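Local coordinates for alpha-pyrone synthesis polyketide synthase-like Pks18 (Mycobacterium tuberculosis, PDB 1TED), which probably extends medium- and long-chain acyl-CoA starters with malonyl-CoA to make tri- and tetraketide alpha-pyrones, as a homodimeric type III polyketide synthase, at residues Y130-T144 with M195-N208. Sequence-based numbering, arbitrary orientation.
Sequences YRAAEIGLLVLATST and MKALVVCIELCSVN. With MYR (myristic acid), chain E.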
ATOM      1  N   TYR A 130     -12.515  23.470  -3.896  0.50 44.09           N
ATOM      2  CA  TYR A 130     -12.663  22.264  -4.683  0.50 44.17           C
ATOM      3  C   TYR A 130     -13.946  21.524  -4.354  0.50 44.39           C
ATOM      4  O   TYR A 130     -14.267  21.277  -3.194  0.50 43.63           O
ATOM      5  CB  TYR A 130     -11.456  21.350  -4.480  0.50 43.89           C
ATOM      6  CG  TYR A 130     -10.138  22.064  -4.665  1.00 44.92           C
ATOM      7  CD1 TYR A 130      -9.962  22.999  -5.691  1.00 44.14           C
ATOM      8  CD2 TYR A 130      -9.065  21.809  -3.814  1.00 44.83           C
ATOM      9  CE1 TYR A 130      -8.751  23.657  -5.857  1.00 44.37           C
ATOM     10  CE2 TYR A 130      -7.853  22.456  -3.972  1.00 44.26           C
ATOM     11  CZ  TYR A 130      -7.699  23.378  -4.989  1.00 45.89           C
ATOM     12  OH  TYR A 130      -6.488  24.023  -5.122  1.00 47.38           O
ATOM     13  N   ARG A 131     -14.685  21.189  -5.400  1.00 45.17           N
ATOM     14  CA  ARG A 131     -15.931  20.459  -5.261  1.00 47.24           C
ATOM     15  C   ARG A 131     -15.556  18.980  -5.189  1.00 45.95           C
ATOM     16  O   ARG A 131     -14.460  18.604  -5.594  1.00 46.95           O
ATOM     17  CB  ARG A 131     -16.827  20.734  -6.471  1.00 51.08           C
ATOM     18  CG  ARG A 131     -18.299  20.458  -6.223  1.00 58.17           C
ATOM     19  CD  ARG A 131     -18.846  21.332  -5.092  1.00 62.48           C
ATOM     20  NE  ARG A 131     -20.197  20.932  -4.710  1.00 67.67           N
ATOM     21  CZ  ARG A 131     -20.522  19.718  -4.272  1.00 69.37           C
ATOM     22  NH1 ARG A 131     -19.590  18.777  -4.157  1.00 69.37           N
ATOM     23  NH2 ARG A 131     -21.783  19.440  -3.957  1.00 70.22           N
ATOM     24  N   ALA A 132     -16.455  18.145  -4.683  1.00 44.30           N
ATOM     25  CA  ALA A 132     -16.189  16.716  -4.539  1.00 43.20           C
ATOM     26  C   ALA A 132     -15.746  15.988  -5.805  1.00 42.66           C
ATOM     27  O   ALA A 132     -14.915  15.085  -5.750  1.00 43.65           O
ATOM     28  CB  ALA A 132     -17.412  16.024  -3.958  1.00 45.26           C
ATOM     29  N   ALA A 133     -16.309  16.369  -6.940  1.00 40.47           N
ATOM     30  CA  ALA A 133     -15.965  15.736  -8.204  1.00 39.09           C
ATOM     31  C   ALA A 133     -14.514  15.982  -8.609  1.00 37.44           C
ATOM     32  O   ALA A 133     -13.966  15.249  -9.428  1.00 37.21           O
ATOM     33  CB  ALA A 133     -16.894  16.245  -9.303  1.00 39.92           C
ATOM     34  N   GLU A 134     -13.897  17.012  -8.039  1.00 34.95           N
ATOM     35  CA  GLU A 134     -12.520  17.358  -8.377  1.00 33.46           C
ATOM     36  C   GLU A 134     -11.457  16.521  -7.686  1.00 30.78           C
ATOM     37  O   GLU A 134     -10.298  16.522  -8.096  1.00 28.44           O
ATOM     38  CB  GLU A 134     -12.273  18.830  -8.076  1.00 36.04           C
ATOM     39  CG  GLU A 134     -13.207  19.740  -8.814  1.00 40.80           C
ATOM     40  CD  GLU A 134     -13.029  21.176  -8.405  1.00 45.27           C
ATOM     41  OE1 GLU A 134     -11.971  21.761  -8.731  1.00 46.22           O
ATOM     42  OE2 GLU A 134     -13.947  21.716  -7.749  1.00 46.57           O
ATOM     43  N   ILE A 135     -11.854  15.814  -6.636  1.00 29.38           N
ATOM     44  CA  ILE A 135     -10.939  14.965  -5.890  1.00 28.10           C
ATOM     45  C   ILE A 135     -10.945  13.566  -6.482  1.00 27.25           C
ATOM     46  O   ILE A 135     -11.826  12.772  -6.178  1.00 28.82           O
ATOM     47  CB  ILE A 135     -11.358  14.888  -4.421  1.00 27.83           C
ATOM     48  CG1 ILE A 135     -11.371  16.299  -3.828  1.00 29.94           C
ATOM     49  CG2 ILE A 135     -10.417  13.984  -3.660  1.00 27.56           C
ATOM     50  CD1 ILE A 135     -11.760  16.346  -2.369  1.00 31.55           C
ATOM     51  N   GLY A 136      -9.948  13.266  -7.314  1.00 26.35           N
ATOM     52  CA  GLY A 136      -9.874  11.961  -7.956  1.00 26.81           C
ATOM     53  C   GLY A 136      -9.010  10.862  -7.343  1.00 26.03           C
ATOM     54  O   GLY A 136      -9.021   9.726  -7.830  1.00 26.38           O
ATOM     55  N   LEU A 137      -8.266  11.171  -6.287  1.00 25.57           N
ATOM     56  CA  LEU A 137      -7.408  10.168  -5.652  1.00 25.35           C
ATOM     57  C   LEU A 137      -7.304  10.366  -4.145  1.00 24.30           C
ATOM     58  O   LEU A 137      -7.202  11.484  -3.646  1.00 23.57           O
ATOM     59  CB  LEU A 137      -5.995  10.209  -6.266  1.00 24.43           C
ATOM     60  CG  LEU A 137      -4.894   9.290  -5.717  1.00 22.80           C
ATOM     61  CD1 LEU A 137      -5.278   7.828  -5.899  1.00 21.83           C
ATOM     62  CD2 LEU A 137      -3.587   9.573  -6.448  1.00 25.30           C
ATOM     63  N   LEU A 138      -7.330   9.253  -3.434  1.00 24.09           N
ATOM     64  CA  LEU A 138      -7.226   9.251  -1.989  1.00 24.30           C
ATOM     65  C   LEU A 138      -6.145   8.248  -1.626  1.00 23.70           C
ATOM     66  O   LEU A 138      -6.301   7.050  -1.883  1.00 22.66           O
ATOM     67  CB  LEU A 138      -8.552   8.816  -1.364  1.00 23.53           C
ATOM     68  CG  LEU A 138      -8.487   8.305   0.077  1.00 24.70           C
ATOM     69  CD1 LEU A 138      -7.911   9.364   0.983  1.00 26.18           C
ATOM     70  CD2 LEU A 138      -9.875   7.934   0.539  1.00 28.52           C
ATOM     71  N   VAL A 139      -5.042   8.727  -1.054  1.00 24.06           N
ATOM     72  CA  VAL A 139      -3.966   7.821  -0.654  1.00 22.86           C
ATOM     73  C   VAL A 139      -3.951   7.727   0.861  1.00 23.08           C
ATOM     74  O   VAL A 139      -3.872   8.737   1.574  1.00 22.22           O
ATOM     75  CB  VAL A 139      -2.581   8.294  -1.159  1.00 24.17           C
ATOM     76  CG1 VAL A 139      -1.512   7.267  -0.790  1.00 22.62           C
ATOM     77  CG2 VAL A 139      -2.617   8.489  -2.658  1.00 22.85           C
ATOM     78  N   LEU A 140      -4.031   6.504   1.355  1.00 23.39           N
ATOM     79  CA  LEU A 140      -4.046   6.280   2.791  1.00 24.04           C
ATOM     80  C   LEU A 140      -2.822   5.467   3.205  1.00 24.97           C
ATOM     81  O   LEU A 140      -2.588   4.376   2.686  1.00 22.91           O
ATOM     82  CB  LEU A 140      -5.334   5.544   3.166  1.00 24.40           C
ATOM     83  CG  LEU A 140      -5.751   5.381   4.628  1.00 27.04           C
ATOM     84  CD1 LEU A 140      -4.843   4.377   5.321  1.00 25.38           C
ATOM     85  CD2 LEU A 140      -5.741   6.744   5.319  1.00 24.69           C
ATOM     86  N   ALA A 141      -2.038   6.012   4.133  1.00 24.44           N
ATOM     87  CA  ALA A 141      -0.855   5.320   4.618  1.00 25.21           C
ATOM     88  C   ALA A 141      -0.940   5.035   6.116  1.00 27.03           C
ATOM     89  O   ALA A 141      -1.435   5.863   6.895  1.00 24.53           O
ATOM     90  CB  ALA A 141       0.389   6.137   4.318  1.00 22.46           C
ATOM     91  N   THR A 142      -0.445   3.857   6.501  1.00 26.48           N
ATOM     92  CA  THR A 142      -0.420   3.430   7.899  1.00 28.15           C
ATOM     93  C   THR A 142       0.483   2.219   8.032  1.00 27.97           C
ATOM     94  O   THR A 142       0.731   1.509   7.057  1.00 29.39           O
ATOM     95  CB  THR A 142      -1.811   2.969   8.408  1.00 30.17           C
ATOM     96  OG1 THR A 142      -2.821   3.865   7.933  1.00 36.36           O
ATOM     97  CG2 THR A 142      -1.834   2.937   9.936  1.00 24.98           C
ATOM     98  N   SER A 143       0.954   1.978   9.250  1.00 26.51           N
ATOM     99  CA  SER A 143       1.781   0.819   9.551  1.00 25.54           C
ATOM    100  C   SER A 143       1.318   0.262  10.894  1.00 26.17           C
ATOM    101  O   SER A 143       1.959  -0.609  11.470  1.00 27.77           O
ATOM    102  CB  SER A 143       3.259   1.214   9.611  1.00 24.41           C
ATOM    103  OG  SER A 143       3.749   1.504   8.311  1.00 21.85           O
ATOM    104  N   THR A 144       0.181   0.761  11.379  1.00 27.35           N
ATOM    105  CA  THR A 144      -0.362   0.338  12.673  1.00 28.25           C
ATOM    106  C   THR A 144      -1.806  -0.173  12.649  1.00 30.91           C
ATOM    107  O   THR A 144      -2.413  -0.343  13.703  1.00 29.71           O
ATOM    108  CB  THR A 144      -0.290   1.498  13.698  1.00 27.57           C
ATOM    109  OG1 THR A 144      -0.857   2.685  13.122  1.00 24.99           O
ATOM    110  CG2 THR A 144       1.163   1.772  14.109  1.00 24.86           C
ATOM    111  N   MET A 195      -7.499  17.613 -11.677  1.00 29.38           N
ATOM    112  CA  MET A 195      -7.942  16.985 -10.448  1.00 27.72           C
ATOM    113  C   MET A 195      -7.065  17.250  -9.234  1.00 28.42           C
ATOM    114  O   MET A 195      -5.980  17.821  -9.341  1.00 28.31           O
ATOM    115  CB  MET A 195      -8.057  15.487 -10.689  1.00 27.75           C
ATOM    116  CG  MET A 195      -8.833  15.151 -11.959  1.00 29.61           C
ATOM    117  SD  MET A 195     -10.585  15.575 -11.821  1.00 30.95           S
ATOM    118  CE  MET A 195     -11.189  14.098 -10.954  1.00 24.10           C
ATOM    119  N   LYS A 196      -7.561  16.839  -8.073  1.00 27.44           N
ATOM    120  CA  LYS A 196      -6.829  16.994  -6.825  1.00 27.04           C
ATOM    121  C   LYS A 196      -6.729  15.628  -6.183  1.00 26.96           C
ATOM    122  O   LYS A 196      -7.500  14.709  -6.502  1.00 24.71           O
ATOM    123  CB  LYS A 196      -7.557  17.937  -5.868  1.00 26.30           C
ATOM    124  CG  LYS A 196      -8.014  19.236  -6.499  1.00 27.89           C
ATOM    125  CD  LYS A 196      -6.853  20.065  -7.001  1.00 29.02           C
ATOM    126  CE  LYS A 196      -7.358  21.195  -7.882  1.00 29.04           C
ATOM    127  NZ  LYS A 196      -6.244  21.981  -8.449  1.00 32.60           N
ATOM    128  N   ALA A 197      -5.776  15.496  -5.270  1.00 26.91           N
ATOM    129  CA  ALA A 197      -5.577  14.245  -4.569  1.00 26.65           C
ATOM    130  C   ALA A 197      -5.553  14.527  -3.081  1.00 26.22           C
ATOM    131  O   ALA A 197      -5.059  15.582  -2.641  1.00 24.22           O
ATOM    132  CB  ALA A 197      -4.270  13.601  -5.010  1.00 26.45           C
ATOM    133  N   LEU A 198      -6.105  13.586  -2.320  1.00 24.82           N
ATOM    134  CA  LEU A 198      -6.157  13.685  -0.872  1.00 25.82           C
ATOM    135  C   LEU A 198      -5.234  12.614  -0.299  1.00 27.49           C
ATOM    136  O   LEU A 198      -5.377  11.426  -0.618  1.00 28.44           O
ATOM    137  CB  LEU A 198      -7.591  13.465  -0.363  1.00 26.47           C
ATOM    138  CG  LEU A 198      -7.783  13.391   1.163  1.00 28.76           C
ATOM    139  CD1 LEU A 198      -7.507  14.747   1.792  1.00 27.80           C
ATOM    140  CD2 LEU A 198      -9.202  12.966   1.495  1.00 28.66           C
ATOM    141  N   VAL A 199      -4.277  13.044   0.521  1.00 27.66           N
ATOM    142  CA  VAL A 199      -3.333  12.132   1.161  1.00 26.99           C
ATOM    143  C   VAL A 199      -3.603  12.106   2.661  1.00 26.83           C
ATOM    144  O   VAL A 199      -3.714  13.149   3.306  1.00 29.32           O
ATOM    145  CB  VAL A 199      -1.864  12.555   0.898  1.00 26.65           C
ATOM    146  CG1 VAL A 199      -0.909  11.632   1.639  1.00 25.62           C
ATOM    147  CG2 VAL A 199      -1.577  12.471  -0.575  1.00 25.15           C
ATOM    148  N   VAL A 200      -3.714  10.906   3.216  1.00 25.85           N
ATOM    149  CA  VAL A 200      -4.011  10.769   4.629  1.00 24.38           C
ATOM    150  C   VAL A 200      -3.090   9.763   5.306  1.00 26.56           C
ATOM    151  O   VAL A 200      -3.012   8.601   4.905  1.00 26.46           O
ATOM    152  CB  VAL A 200      -5.505  10.346   4.833  1.00 24.99           C
ATOM    153  CG1 VAL A 200      -5.826  10.200   6.301  1.00 22.02           C
ATOM    154  CG2 VAL A 200      -6.430  11.381   4.211  1.00 21.84           C
ATOM    155  N   CYS A 201      -2.371  10.234   6.320  1.00 25.82           N
ATOM    156  CA  CYS A 201      -1.479   9.387   7.090  1.00 26.26           C
ATOM    157  C   CYS A 201      -2.103   9.315   8.481  1.00 26.96           C
ATOM    158  O   CYS A 201      -2.364  10.338   9.108  1.00 29.43           O
ATOM    159  CB  CYS A 201      -0.080   9.996   7.140  1.00 26.42           C
ATOM    160  SG  CYS A 201       0.674  10.262   5.510  1.00 25.57           S
ATOM    161  N   ILE A 202      -2.366   8.103   8.947  1.00 26.35           N
ATOM    162  CA  ILE A 202      -2.995   7.903  10.246  1.00 27.08           C
ATOM    163  C   ILE A 202      -2.193   6.855  11.000  1.00 27.31           C
ATOM    164  O   ILE A 202      -1.988   5.740  10.518  1.00 26.51           O
ATOM    165  CB  ILE A 202      -4.468   7.431  10.073  1.00 27.07           C
ATOM    166  CG1 ILE A 202      -5.070   7.042  11.424  1.00 28.81           C
ATOM    167  CG2 ILE A 202      -4.529   6.273   9.090  1.00 26.30           C
ATOM    168  CD1 ILE A 202      -5.518   8.221  12.267  1.00 28.15           C
ATOM    169  N   GLU A 203      -1.733   7.207  12.188  1.00 26.93           N
ATOM    170  CA  GLU A 203      -0.924   6.272  12.933  1.00 27.64           C
ATOM    171  C   GLU A 203      -1.407   6.152  14.368  1.00 28.62           C
ATOM    172  O   GLU A 203      -1.455   7.135  15.115  1.00 28.19           O
ATOM    173  CB  GLU A 203       0.537   6.723  12.861  1.00 29.59           C
ATOM    174  CG  GLU A 203       1.530   5.621  12.512  1.00 33.79           C
ATOM    175  CD  GLU A 203       1.395   5.069  11.090  1.00 33.26           C
ATOM    176  OE1 GLU A 203       1.687   5.805  10.121  1.00 34.81           O
ATOM    177  OE2 GLU A 203       1.010   3.892  10.946  1.00 30.50           O
ATOM    178  N   LEU A 204      -1.790   4.935  14.734  1.00 28.63           N
ATOM    179  CA  LEU A 204      -2.292   4.635  16.067  1.00 30.55           C
ATOM    180  C   LEU A 204      -1.451   3.574  16.755  1.00 31.04           C
ATOM    181  O   LEU A 204      -1.815   2.394  16.783  1.00 31.98           O
ATOM    182  CB  LEU A 204      -3.744   4.158  15.984  1.00 31.16           C
ATOM    183  CG  LEU A 204      -4.827   5.222  16.144  1.00 33.82           C
ATOM    184  CD1 LEU A 204      -4.498   6.434  15.311  1.00 33.04           C
ATOM    185  CD2 LEU A 204      -6.179   4.626  15.752  1.00 36.36           C
ATOM    186  N   CYS A 205      -0.326   4.005  17.314  1.00 31.60           N
ATOM    187  CA  CYS A 205       0.582   3.108  18.012  1.00 31.42           C
ATOM    188  C   CYS A 205      -0.001   2.590  19.333  1.00 31.63           C
ATOM    189  O   CYS A 205       0.108   1.402  19.635  1.00 29.90           O
ATOM    190  CB  CYS A 205       1.916   3.823  18.283  1.00 31.71           C
ATOM    191  SG  CYS A 205       2.842   4.332  16.807  1.00 31.63           S
ATOM    192  N   SER A 206      -0.615   3.482  20.111  1.00 32.45           N
ATOM    193  CA  SER A 206      -1.192   3.122  21.409  1.00 32.68           C
ATOM    194  C   SER A 206      -2.041   1.859  21.338  1.00 32.55           C
ATOM    195  O   SER A 206      -2.156   1.117  22.311  1.00 32.82           O
ATOM    196  CB  SER A 206      -2.027   4.291  21.971  1.00 35.18           C
ATOM    197  OG  SER A 206      -3.220   4.527  21.232  1.00 36.14           O
ATOM    198  N   VAL A 207      -2.621   1.618  20.171  1.00 32.37           N
ATOM    199  CA  VAL A 207      -3.461   0.458  19.945  1.00 32.71           C
ATOM    200  C   VAL A 207      -2.671  -0.851  19.935  1.00 31.83           C
ATOM    201  O   VAL A 207      -3.245  -1.928  20.107  1.00 31.73           O
ATOM    202  CB  VAL A 207      -4.245   0.637  18.620  1.00 33.89           C
ATOM    203  CG1 VAL A 207      -4.499  -0.685  17.955  1.00 37.73           C
ATOM    204  CG2 VAL A 207      -5.557   1.315  18.909  1.00 34.51           C
ATOM    205  N   ASN A 208      -1.356  -0.765  19.755  1.00 29.61           N
ATOM    206  CA  ASN A 208      -0.532  -1.968  19.723  1.00 28.81           C
ATOM    207  C   ASN A 208       0.336  -2.148  20.967  1.00 29.00           C
ATOM    208  O   ASN A 208       1.250  -2.970  20.974  1.00 28.44           O
ATOM    209  CB  ASN A 208       0.364  -1.978  18.474  1.00 28.77           C
ATOM    210  CG  ASN A 208      -0.433  -2.065  17.172  1.00 27.59           C
ATOM    211  OD1 ASN A 208      -0.806  -1.046  16.585  1.00 25.37           O
ATOM    212  ND2 ASN A 208      -0.701  -3.286  16.724  1.00 25.52           N
TER
HETATM  213  C1  MYR E3045       2.857   3.807  26.496  1.00 54.00           C
HETATM  214  O1  MYR E3045       2.511   4.851  27.045  1.00 54.28           O
HETATM  215  O2  MYR E3045       3.813   3.175  26.950  1.00 54.78           O
HETATM  216  C2  MYR E3045       2.110   3.294  25.263  1.00 53.49           C
HETATM  217  C3  MYR E3045       2.994   3.371  24.017  1.00 51.31           C
HETATM  218  C4  MYR E3045       2.239   2.888  22.775  1.00 48.26           C
HETATM  219  C5  MYR E3045       3.129   2.917  21.531  1.00 45.41           C
HETATM  220  C6  MYR E3045       4.294   1.928  21.621  1.00 42.55           C
HETATM  221  C7  MYR E3045       3.841   0.466  21.560  1.00 40.21           C
HETATM  222  C8  MYR E3045       3.274   0.091  20.189  1.00 38.57           C
HETATM  223  C9  MYR E3045       4.333   0.199  19.090  1.00 38.26           C
HETATM  224  C10 MYR E3045       3.712  -0.041  17.713  1.00 37.39           C
HETATM  225  C11 MYR E3045       4.756   0.130  16.607  1.00 39.06           C
HETATM  226  C12 MYR E3045       4.128  -0.056  15.225  1.00 37.48           C
HETATM  227  C13 MYR E3045       5.167   0.192  14.129  1.00 38.37           C
HETATM  228  C14 MYR E3045       4.546   0.050  12.738  1.00 40.58           C
HETATM  229  O   HOH W   1       3.458   4.032   8.038  1.00 29.00           O
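Glu-203 reaches from strand 196-204 to the residues just after strand 135-142, where it holds a backbone N-H and a hydroxyl. Its OE2 accepts from Ser-143 N at 2.6 Å through the syn lone pair. The hydroxyl OG1 of Thr-144 donates to the same OE2 from the anti side, 3.1 Å away and somewhat out of the carboxylate plane. That hydroxyl also accepts from Leu-204 N (2.9 Å). Thr-144 holds OG1 between its own backbone N and carbonyl carbon (chi1 50°), which serves both bonds and leaves CG2 to touch C12 of the myristic acid at 3.7 Å. OE1 of Glu-203 bonds to Ser-349 OG.

Before this end the strands run parallel. Lys-196 bonds to Glu-134 O and Gly-136 N. The register then slips by one at Gly-136, as in a beta bulge. Regular alternation resumes from Leu-198 N to Leu-137 O, up to Ile-202 N to Ala-141 O. On one face, Leu-138 and Leu-198 lie side by side, CD1 to CD2 at 3.9 Å. Further along it, Leu-140 has CG opposite its backbone N (chi1 -169°), which brings CD2 onto CG1 of Val-200 (3.6 Å). Helix 102-125 packs on this face. Val-139 and Ala-197 lie on the other, against helix 177-191. At the far end, the side chains of Lys-196 and Tyr-130 cross at about a right angle. Lys-196 CE sits over one ring face, 3.8 Å from the centroid, in a CH-pi contact.

The pair belongs to the N-terminal half of the thiolase fold; helix 177-191 lies in the connection between the strands. This helix follows Cys-175, the probable nucleophile. Both oxygens of the buried Glu-203 carboxylate have hydrogen-bond partners, which fix its rotation. These bonds tie the strand ends together beside the acyl chain, consistent with a fixed wall for the substrate tunnel.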